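Local structure of NudC domain-containing protein 2 (Mus musculus, 2RH0) at residues A[37-49]-A[61-74]. The protein may regulate the LIS1/dynein pathway by stabilizing LIS1 together with the Hsp90 chaperone, and interacts with LIS1. Sequence-based numbering, arbitrary orientation. Where two conformers were deposited one is given.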
ATOM      1  N   ALA A  37      22.348   6.940  -2.432  1.00 29.87           N
ATOM      2  CA  ALA A  37      22.748   5.522  -2.569  1.00 28.77           C
ATOM      3  C   ALA A  37      24.044   5.197  -1.842  1.00 28.78           C
ATOM      4  O   ALA A  37      24.238   4.070  -1.287  1.00 28.39           O
ATOM      5  CB  ALA A  37      22.834   5.125  -4.048  1.00 28.93           C
ATOM      6  N   GLN A  38      24.962   6.159  -1.858  1.00 28.83           N
ATOM      7  CA  GLN A  38      26.225   5.977  -1.160  1.00 30.09           C
ATOM      8  C   GLN A  38      26.073   5.804   0.338  1.00 28.54           C
ATOM      9  O   GLN A  38      26.982   5.292   0.977  1.00 28.79           O
ATOM     10  CB  GLN A  38      27.197   7.121  -1.447  1.00 31.84           C
ATOM     11  CG  GLN A  38      26.850   8.479  -0.850  1.00 35.71           C
ATOM     12  CD  GLN A  38      27.860   9.523  -1.261  1.00 33.26           C
ATOM     13  OE1 GLN A  38      27.695  10.195  -2.276  1.00 33.77           O
ATOM     14  NE2 GLN A  38      28.959   9.600  -0.518  1.00 32.15           N
ATOM     15  N   ASP A  39      24.936   6.228   0.904  1.00 28.11           N
ATOM     16  CA  ASP A  39      24.684   6.122   2.348  1.00 28.96           C
ATOM     17  C   ASP A  39      24.108   4.771   2.836  1.00 27.32           C
ATOM     18  O   ASP A  39      23.904   4.582   4.020  1.00 27.92           O
ATOM     19  CB  ASP A  39      23.691   7.223   2.749  1.00 29.59           C
ATOM     20  CG  ASP A  39      24.231   8.617   2.532  1.00 34.54           C
ATOM     21  OD1 ASP A  39      25.447   8.812   2.817  1.00 36.94           O
ATOM     22  OD2 ASP A  39      23.431   9.500   2.099  1.00 31.32           O
ATOM     23  N   ILE A  40      23.881   3.841   1.919  1.00 26.51           N
ATOM     24  CA  ILE A  40      23.199   2.598   2.173  1.00 26.25           C
ATOM     25  C   ILE A  40      24.183   1.437   2.294  1.00 28.25           C
ATOM     26  O   ILE A  40      25.035   1.280   1.427  1.00 28.18           O
ATOM     27  CB  ILE A  40      22.252   2.233   0.956  1.00 27.21           C
ATOM     28  CG1 ILE A  40      21.212   3.337   0.641  1.00 27.88           C
ATOM     29  CG2 ILE A  40      21.519   0.900   1.139  1.00 22.54           C
ATOM     30  CD1 ILE A  40      20.443   3.798   1.769  1.00 30.54           C
ATOM     31  N   GLN A  41      24.063   0.655   3.365  1.00 28.74           N
ATOM     32  CA  GLN A  41      24.726  -0.649   3.409  0.50 27.89           C
ATOM     33  C   GLN A  41      23.615  -1.676   3.603  1.00 26.99           C
ATOM     34  O   GLN A  41      22.815  -1.613   4.529  1.00 28.02           O
ATOM     35  CB  GLN A  41      25.809  -0.766   4.478  0.50 28.78           C
ATOM     36  CG  GLN A  41      26.796  -1.950   4.219  0.50 34.04           C
ATOM     37  CD  GLN A  41      27.660  -1.755   2.955  0.50 36.32           C
ATOM     38  OE1 GLN A  41      27.548  -2.511   1.982  0.50 45.60           O
ATOM     39  NE2 GLN A  41      28.489  -0.722   2.960  0.50 36.09           N
ATOM     40  N   CYS A  42      23.542  -2.609   2.675  1.00 25.59           N
ATOM     41  CA  CYS A  42      22.493  -3.600   2.670  1.00 26.41           C
ATOM     42  C   CYS A  42      23.068  -4.959   2.299  1.00 29.09           C
ATOM     43  O   CYS A  42      23.700  -5.102   1.264  1.00 29.23           O
ATOM     44  CB  CYS A  42      21.461  -3.192   1.653  1.00 27.74           C
ATOM     45  SG  CYS A  42      19.972  -4.206   1.590  1.00 28.59           S
ATOM     46  N   GLY A  43      22.865  -5.931   3.172  1.00 28.88           N
ATOM     47  CA  GLY A  43      23.269  -7.321   2.933  1.00 28.22           C
ATOM     48  C   GLY A  43      22.011  -8.168   2.821  1.00 28.13           C
ATOM     49  O   GLY A  43      21.153  -8.155   3.714  1.00 29.14           O
ATOM     50  N   LEU A  44      21.888  -8.885   1.720  1.00 28.48           N
ATOM     51  CA  LEU A  44      20.750  -9.746   1.482  1.00 30.24           C
ATOM     52  C   LEU A  44      21.252 -11.187   1.371  1.00 34.20           C
ATOM     53  O   LEU A  44      21.884 -11.555   0.393  1.00 37.46           O
ATOM     54  CB  LEU A  44      20.007  -9.309   0.228  1.00 31.04           C
ATOM     55  CG  LEU A  44      19.537  -7.831   0.245  1.00 30.75           C
ATOM     56  CD1 LEU A  44      18.894  -7.423  -1.087  1.00 28.77           C
ATOM     57  CD2 LEU A  44      18.590  -7.539   1.437  1.00 27.23           C
ATOM     58  N   GLN A  45      21.028 -11.994   2.405  1.00 34.00           N
ATOM     59  CA  GLN A  45      21.471 -13.383   2.375  1.00 35.73           C
ATOM     60  C   GLN A  45      20.227 -14.217   2.298  1.00 35.04           C
ATOM     61  O   GLN A  45      19.121 -13.684   2.441  1.00 32.80           O
ATOM     62  CB  GLN A  45      22.262 -13.732   3.617  1.00 35.17           C
ATOM     63  CG  GLN A  45      23.535 -12.927   3.750  1.00 43.99           C
ATOM     64  CD  GLN A  45      23.879 -12.601   5.197  1.00 52.18           C
ATOM     65  OE1 GLN A  45      24.852 -13.109   5.733  1.00 65.25           O
ATOM     66  NE2 GLN A  45      23.078 -11.736   5.829  1.00 60.54           N
ATOM     67  N   SER A  46      20.406 -15.519   2.084  1.00 33.05           N
ATOM     68  CA  SER A  46      19.274 -16.406   1.902  1.00 34.41           C
ATOM     69  C   SER A  46      18.252 -16.353   3.045  1.00 32.35           C
ATOM     70  O   SER A  46      17.060 -16.398   2.793  1.00 33.60           O
ATOM     71  CB  SER A  46      19.729 -17.841   1.698  1.00 36.25           C
ATOM     72  OG  SER A  46      18.589 -18.648   1.518  1.00 41.10           O
ATOM     73  N   ARG A  47      18.726 -16.214   4.277  1.00 30.51           N
ATOM     74  CA  ARG A  47      17.856 -16.232   5.427  1.00 32.49           C
ATOM     75  C   ARG A  47      18.069 -15.064   6.378  1.00 30.74           C
ATOM     76  O   ARG A  47      17.522 -15.040   7.470  1.00 29.88           O
ATOM     77  CB  ARG A  47      18.067 -17.568   6.118  1.00 35.84           C
ATOM     78  CG  ARG A  47      17.042 -17.956   7.118  1.00 47.48           C
ATOM     79  CD  ARG A  47      15.668 -18.183   6.536  1.00 54.10           C
ATOM     80  NE  ARG A  47      14.751 -18.510   7.625  1.00 54.49           N
ATOM     81  CZ  ARG A  47      14.392 -19.743   7.966  1.00 56.25           C
ATOM     82  NH1 ARG A  47      14.841 -20.804   7.281  1.00 51.51           N
ATOM     83  NH2 ARG A  47      13.553 -19.903   8.988  1.00 61.28           N
ATOM     84  N   HIS A  48      18.830 -14.064   5.941  1.00 28.94           N
ATOM     85  CA  HIS A  48      19.103 -12.861   6.739  1.00 29.10           C
ATOM     86  C   HIS A  48      19.184 -11.641   5.885  1.00 28.38           C
ATOM     87  O   HIS A  48      19.604 -11.706   4.713  1.00 28.66           O
ATOM     88  CB  HIS A  48      20.449 -12.997   7.412  1.00 33.32           C
ATOM     89  CG  HIS A  48      20.457 -14.013   8.495  1.00 34.68           C
ATOM     90  ND1 HIS A  48      20.746 -15.337   8.263  1.00 35.40           N
ATOM     91  CD2 HIS A  48      20.192 -13.901   9.815  1.00 36.94           C
ATOM     92  CE1 HIS A  48      20.642 -15.998   9.401  1.00 35.46           C
ATOM     93  NE2 HIS A  48      20.302 -15.154  10.355  1.00 37.77           N
ATOM     94  N   VAL A  49      18.780 -10.535   6.486  1.00 27.08           N
ATOM     95  CA  VAL A  49      18.816  -9.222   5.858  1.00 26.95           C
ATOM     96  C   VAL A  49      19.342  -8.208   6.856  1.00 27.29           C
ATOM     97  O   VAL A  49      19.203  -8.398   8.069  1.00 28.32           O
ATOM     98  CB  VAL A  49      17.421  -8.744   5.330  1.00 28.75           C
ATOM     99  CG1 VAL A  49      16.963  -9.638   4.167  1.00 31.18           C
ATOM    100  CG2 VAL A  49      16.347  -8.701   6.466  1.00 24.57           C
ATOM    101  N   GLY A  61      17.841  -8.908  10.705  1.00 27.89           N
ATOM    102  CA  GLY A  61      17.345 -10.094  11.345  1.00 29.10           C
ATOM    103  C   GLY A  61      17.247 -11.255  10.418  1.00 27.77           C
ATOM    104  O   GLY A  61      17.617 -11.168   9.254  1.00 27.84           O
ATOM    105  N   LYS A  62      16.718 -12.335  10.969  1.00 29.07           N
ATOM    106  CA  LYS A  62      16.586 -13.591  10.284  1.00 31.35           C
ATOM    107  C   LYS A  62      15.246 -13.599   9.603  1.00 29.54           C
ATOM    108  O   LYS A  62      14.205 -13.284  10.232  1.00 30.08           O
ATOM    109  CB  LYS A  62      16.652 -14.740  11.278  1.00 32.33           C
ATOM    110  CG  LYS A  62      16.646 -16.107  10.634  1.00 34.44           C
ATOM    111  CD  LYS A  62      16.420 -17.165  11.655  1.00 42.28           C
ATOM    112  CE  LYS A  62      16.923 -18.520  11.221  1.00 48.63           C
ATOM    113  NZ  LYS A  62      16.550 -19.504  12.291  1.00 52.91           N
ATOM    114  N   LEU A  63      15.253 -13.943   8.321  1.00 28.38           N
ATOM    115  CA  LEU A  63      14.027 -13.917   7.520  1.00 28.91           C
ATOM    116  C   LEU A  63      13.082 -15.027   7.948  1.00 28.67           C
ATOM    117  O   LEU A  63      13.518 -16.077   8.414  1.00 30.22           O
ATOM    118  CB  LEU A  63      14.346 -14.052   6.033  1.00 27.43           C
ATOM    119  CG  LEU A  63      15.027 -12.872   5.358  1.00 25.68           C
ATOM    120  CD1 LEU A  63      15.508 -13.306   4.009  1.00 20.92           C
ATOM    121  CD2 LEU A  63      14.039 -11.666   5.246  1.00 21.87           C
ATOM    122  N   PHE A  64      11.787 -14.796   7.792  1.00 28.07           N
ATOM    123  CA  PHE A  64      10.786 -15.800   8.147  1.00 27.70           C
ATOM    124  C   PHE A  64      11.007 -17.111   7.423  1.00 27.65           C
ATOM    125  O   PHE A  64      10.704 -18.155   7.965  1.00 32.14           O
ATOM    126  CB  PHE A  64       9.378 -15.283   7.861  1.00 29.51           C
ATOM    127  CG  PHE A  64       8.280 -16.318   8.073  1.00 28.28           C
ATOM    128  CD1 PHE A  64       7.772 -16.563   9.327  1.00 28.40           C
ATOM    129  CD2 PHE A  64       7.755 -17.024   6.995  1.00 31.16           C
ATOM    130  CE1 PHE A  64       6.780 -17.478   9.516  1.00 31.65           C
ATOM    131  CE2 PHE A  64       6.753 -17.954   7.180  1.00 31.67           C
ATOM    132  CZ  PHE A  64       6.260 -18.168   8.456  1.00 34.11           C
ATOM    133  N   ASP A  65      11.510 -17.068   6.197  1.00 27.50           N
ATOM    134  CA  ASP A  65      11.800 -18.289   5.451  1.00 29.41           C
ATOM    135  C   ASP A  65      12.915 -17.980   4.438  1.00 30.04           C
ATOM    136  O   ASP A  65      13.380 -16.850   4.335  1.00 28.41           O
ATOM    137  CB  ASP A  65      10.516 -18.798   4.787  1.00 30.50           C
ATOM    138  CG  ASP A  65      10.487 -20.313   4.561  1.00 37.79           C
ATOM    139  OD1 ASP A  65      11.545 -20.989   4.620  1.00 33.46           O
ATOM    140  OD2 ASP A  65       9.366 -20.822   4.308  1.00 39.16           O
ATOM    141  N   SER A  66      13.334 -18.965   3.664  1.00 28.49           N
ATOM    142  CA  SER A  66      14.484 -18.780   2.818  1.00 30.45           C
ATOM    143  C   SER A  66      14.153 -18.151   1.483  1.00 29.63           C
ATOM    144  O   SER A  66      13.057 -18.307   0.945  1.00 27.50           O
ATOM    145  CB  SER A  66      15.206 -20.132   2.609  1.00 31.16           C
ATOM    146  OG  SER A  66      14.342 -21.036   1.971  1.00 37.48           O
ATOM    147  N   THR A  67      15.130 -17.420   0.962  1.00 28.21           N
ATOM    148  CA  THR A  67      15.019 -16.706  -0.281  1.00 29.00           C
ATOM    149  C   THR A  67      16.225 -17.088  -1.155  1.00 30.19           C
ATOM    150  O   THR A  67      17.175 -17.698  -0.676  1.00 31.10           O
ATOM    151  CB  THR A  67      14.989 -15.151  -0.006  1.00 28.34           C
ATOM    152  OG1 THR A  67      16.198 -14.735   0.648  1.00 29.45           O
ATOM    153  CG2 THR A  67      13.832 -14.796   0.888  1.00 26.08           C
ATOM    154  N   ILE A  68      16.150 -16.782  -2.444  1.00 31.64           N
ATOM    155  CA  ILE A  68      17.253 -17.056  -3.347  1.00 31.96           C
ATOM    156  C   ILE A  68      18.151 -15.824  -3.305  1.00 32.14           C
ATOM    157  O   ILE A  68      17.817 -14.777  -3.916  1.00 32.33           O
ATOM    158  CB  ILE A  68      16.774 -17.315  -4.758  1.00 30.97           C
ATOM    159  CG1 ILE A  68      15.789 -18.484  -4.777  1.00 33.77           C
ATOM    160  CG2 ILE A  68      18.005 -17.609  -5.662  1.00 29.83           C
ATOM    161  CD1 ILE A  68      15.076 -18.625  -6.102  1.00 37.83           C
ATOM    162  N   ALA A  69      19.270 -15.954  -2.586  1.00 34.37           N
ATOM    163  CA  ALA A  69      20.161 -14.824  -2.235  1.00 36.48           C
ATOM    164  C   ALA A  69      20.626 -13.976  -3.401  1.00 38.71           C
ATOM    165  O   ALA A  69      20.575 -12.737  -3.340  1.00 37.76           O
ATOM    166  CB  ALA A  69      21.390 -15.321  -1.456  1.00 37.80           C
ATOM    167  N   ASP A  70      21.052 -14.642  -4.467  1.00 38.56           N
ATOM    168  CA  ASP A  70      21.593 -13.937  -5.629  1.00 41.84           C
ATOM    169  C   ASP A  70      20.550 -13.151  -6.396  1.00 39.38           C
ATOM    170  O   ASP A  70      20.925 -12.355  -7.251  1.00 40.04           O
ATOM    171  CB  ASP A  70      22.332 -14.922  -6.572  1.00 46.28           C
ATOM    172  CG  ASP A  70      23.767 -15.298  -6.064  1.00 57.30           C
ATOM    173  OD1 ASP A  70      24.200 -14.807  -4.982  1.00 57.29           O
ATOM    174  OD2 ASP A  70      24.463 -16.090  -6.768  1.00 71.13           O
ATOM    175  N   GLU A  71      19.254 -13.343  -6.110  1.00 37.05           N
ATOM    176  CA  GLU A  71      18.205 -12.590  -6.794  1.00 36.93           C
ATOM    177  C   GLU A  71      17.685 -11.408  -6.010  1.00 31.66           C
ATOM    178  O   GLU A  71      16.925 -10.628  -6.557  1.00 30.45           O
ATOM    179  CB  GLU A  71      17.046 -13.507  -7.203  1.00 37.62           C
ATOM    180  CG  GLU A  71      17.505 -14.565  -8.242  1.00 45.33           C
ATOM    181  CD  GLU A  71      16.382 -15.332  -8.887  1.00 50.92           C
ATOM    182  OE1 GLU A  71      15.237 -14.795  -8.913  1.00 68.21           O
ATOM    183  OE2 GLU A  71      16.659 -16.463  -9.392  1.00 65.28           O
ATOM    184  N   GLY A  72      18.086 -11.261  -4.751  1.00 27.26           N
ATOM    185  CA  GLY A  72      17.643 -10.114  -3.924  1.00 28.71           C
ATOM    186  C   GLY A  72      18.149  -8.797  -4.453  1.00 28.24           C
ATOM    187  O   GLY A  72      19.300  -8.694  -4.864  1.00 28.74           O
ATOM    188  N   THR A  73      17.301  -7.773  -4.454  1.00 27.73           N
ATOM    189  CA  THR A  73      17.694  -6.472  -4.933  1.00 25.94           C
ATOM    190  C   THR A  73      17.265  -5.402  -3.933  1.00 25.10           C
ATOM    191  O   THR A  73      16.337  -5.618  -3.144  1.00 23.40           O
ATOM    192  CB  THR A  73      16.989  -6.152  -6.258  1.00 27.00           C
ATOM    193  OG1 THR A  73      15.584  -6.240  -6.055  1.00 30.23           O
ATOM    194  CG2 THR A  73      17.389  -7.160  -7.374  1.00 29.42           C
ATOM    195  N   TRP A  74      17.991  -4.290  -3.920  1.00 22.67           N
ATOM    196  CA  TRP A  74      17.594  -3.125  -3.158  1.00 23.55           C
ATOM    197  C   TRP A  74      17.779  -1.972  -4.103  1.00 26.22           C
ATOM    198  O   TRP A  74      18.719  -1.977  -4.917  1.00 24.71           O
ATOM    199  CB  TRP A  74      18.415  -2.950  -1.872  1.00 22.27           C
ATOM    200  CG  TRP A  74      19.836  -2.540  -1.989  1.00 24.40           C
ATOM    201  CD1 TRP A  74      20.953  -3.356  -1.834  1.00 21.81           C
ATOM    202  CD2 TRP A  74      20.355  -1.199  -2.189  1.00 22.17           C
ATOM    203  NE1 TRP A  74      22.092  -2.617  -1.968  1.00 23.47           N
ATOM    204  CE2 TRP A  74      21.761  -1.294  -2.166  1.00 26.76           C
ATOM    205  CE3 TRP A  74      19.762   0.060  -2.379  1.00 27.76           C
ATOM    206  CZ2 TRP A  74      22.582  -0.194  -2.365  1.00 26.04           C
ATOM    207  CZ3 TRP A  74      20.581   1.155  -2.595  1.00 25.42           C
ATOM    208  CH2 TRP A  74      21.968   1.025  -2.575  1.00 24.01           C
TER
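Arg47 NE reaches Leu63 O, and Trp74 packs on Ile40 and Cys42, at two separate places of a contact within the CS domain, a p23-like beta-sandwich. Val49 and Gly61 form an antiparallel hydrogen-bonded pair near the open end of the hairpin made by strands 48-53 and 56-62. Beyond it, Arg47 O accepts from Leu63 N at 2.7 Å. The Arg47 side chain runs between Lys62, the last residue of strand 56-62, and the loop that follows it. Its CG is anti to the backbone N (chi1 -165°) and the chain bends at chi2 (65°), which brings NE to Leu63 O at 2.8 Å. That oxygen lies at the guanidinium edge. Asp65 CA lies over one face of the guanidinium and Lys62 CE over the opposite one, both toward its rim. Lys62 NZ and Asp65 OD1 form salt bridges with Glu102 and Lys90 of the second subunit.

At the other end, Trp74 lies flat against strand 40-44. Ile40 CG2 sits over the six-membered ring, 3.7 Å from its centroid. Cys42 CB lies over the five-membered ring, while SG meets it obliquely. An alanine in place of Trp74 would remove the indole and is likely to leave Ile40 CG2 and Cys42 CB without their aromatic cover. Trp74 also pairs in an antiparallel ladder with a strand of the second subunit.

Between these sites, Ser46 ties the turn between strands 40-44 and 48-53 to Thr67. Ser46 O accepts from both N and OG1 of Thr67, and Ser46 OG donates to Thr67 O at 2.8 Å, in the carbonyl plane.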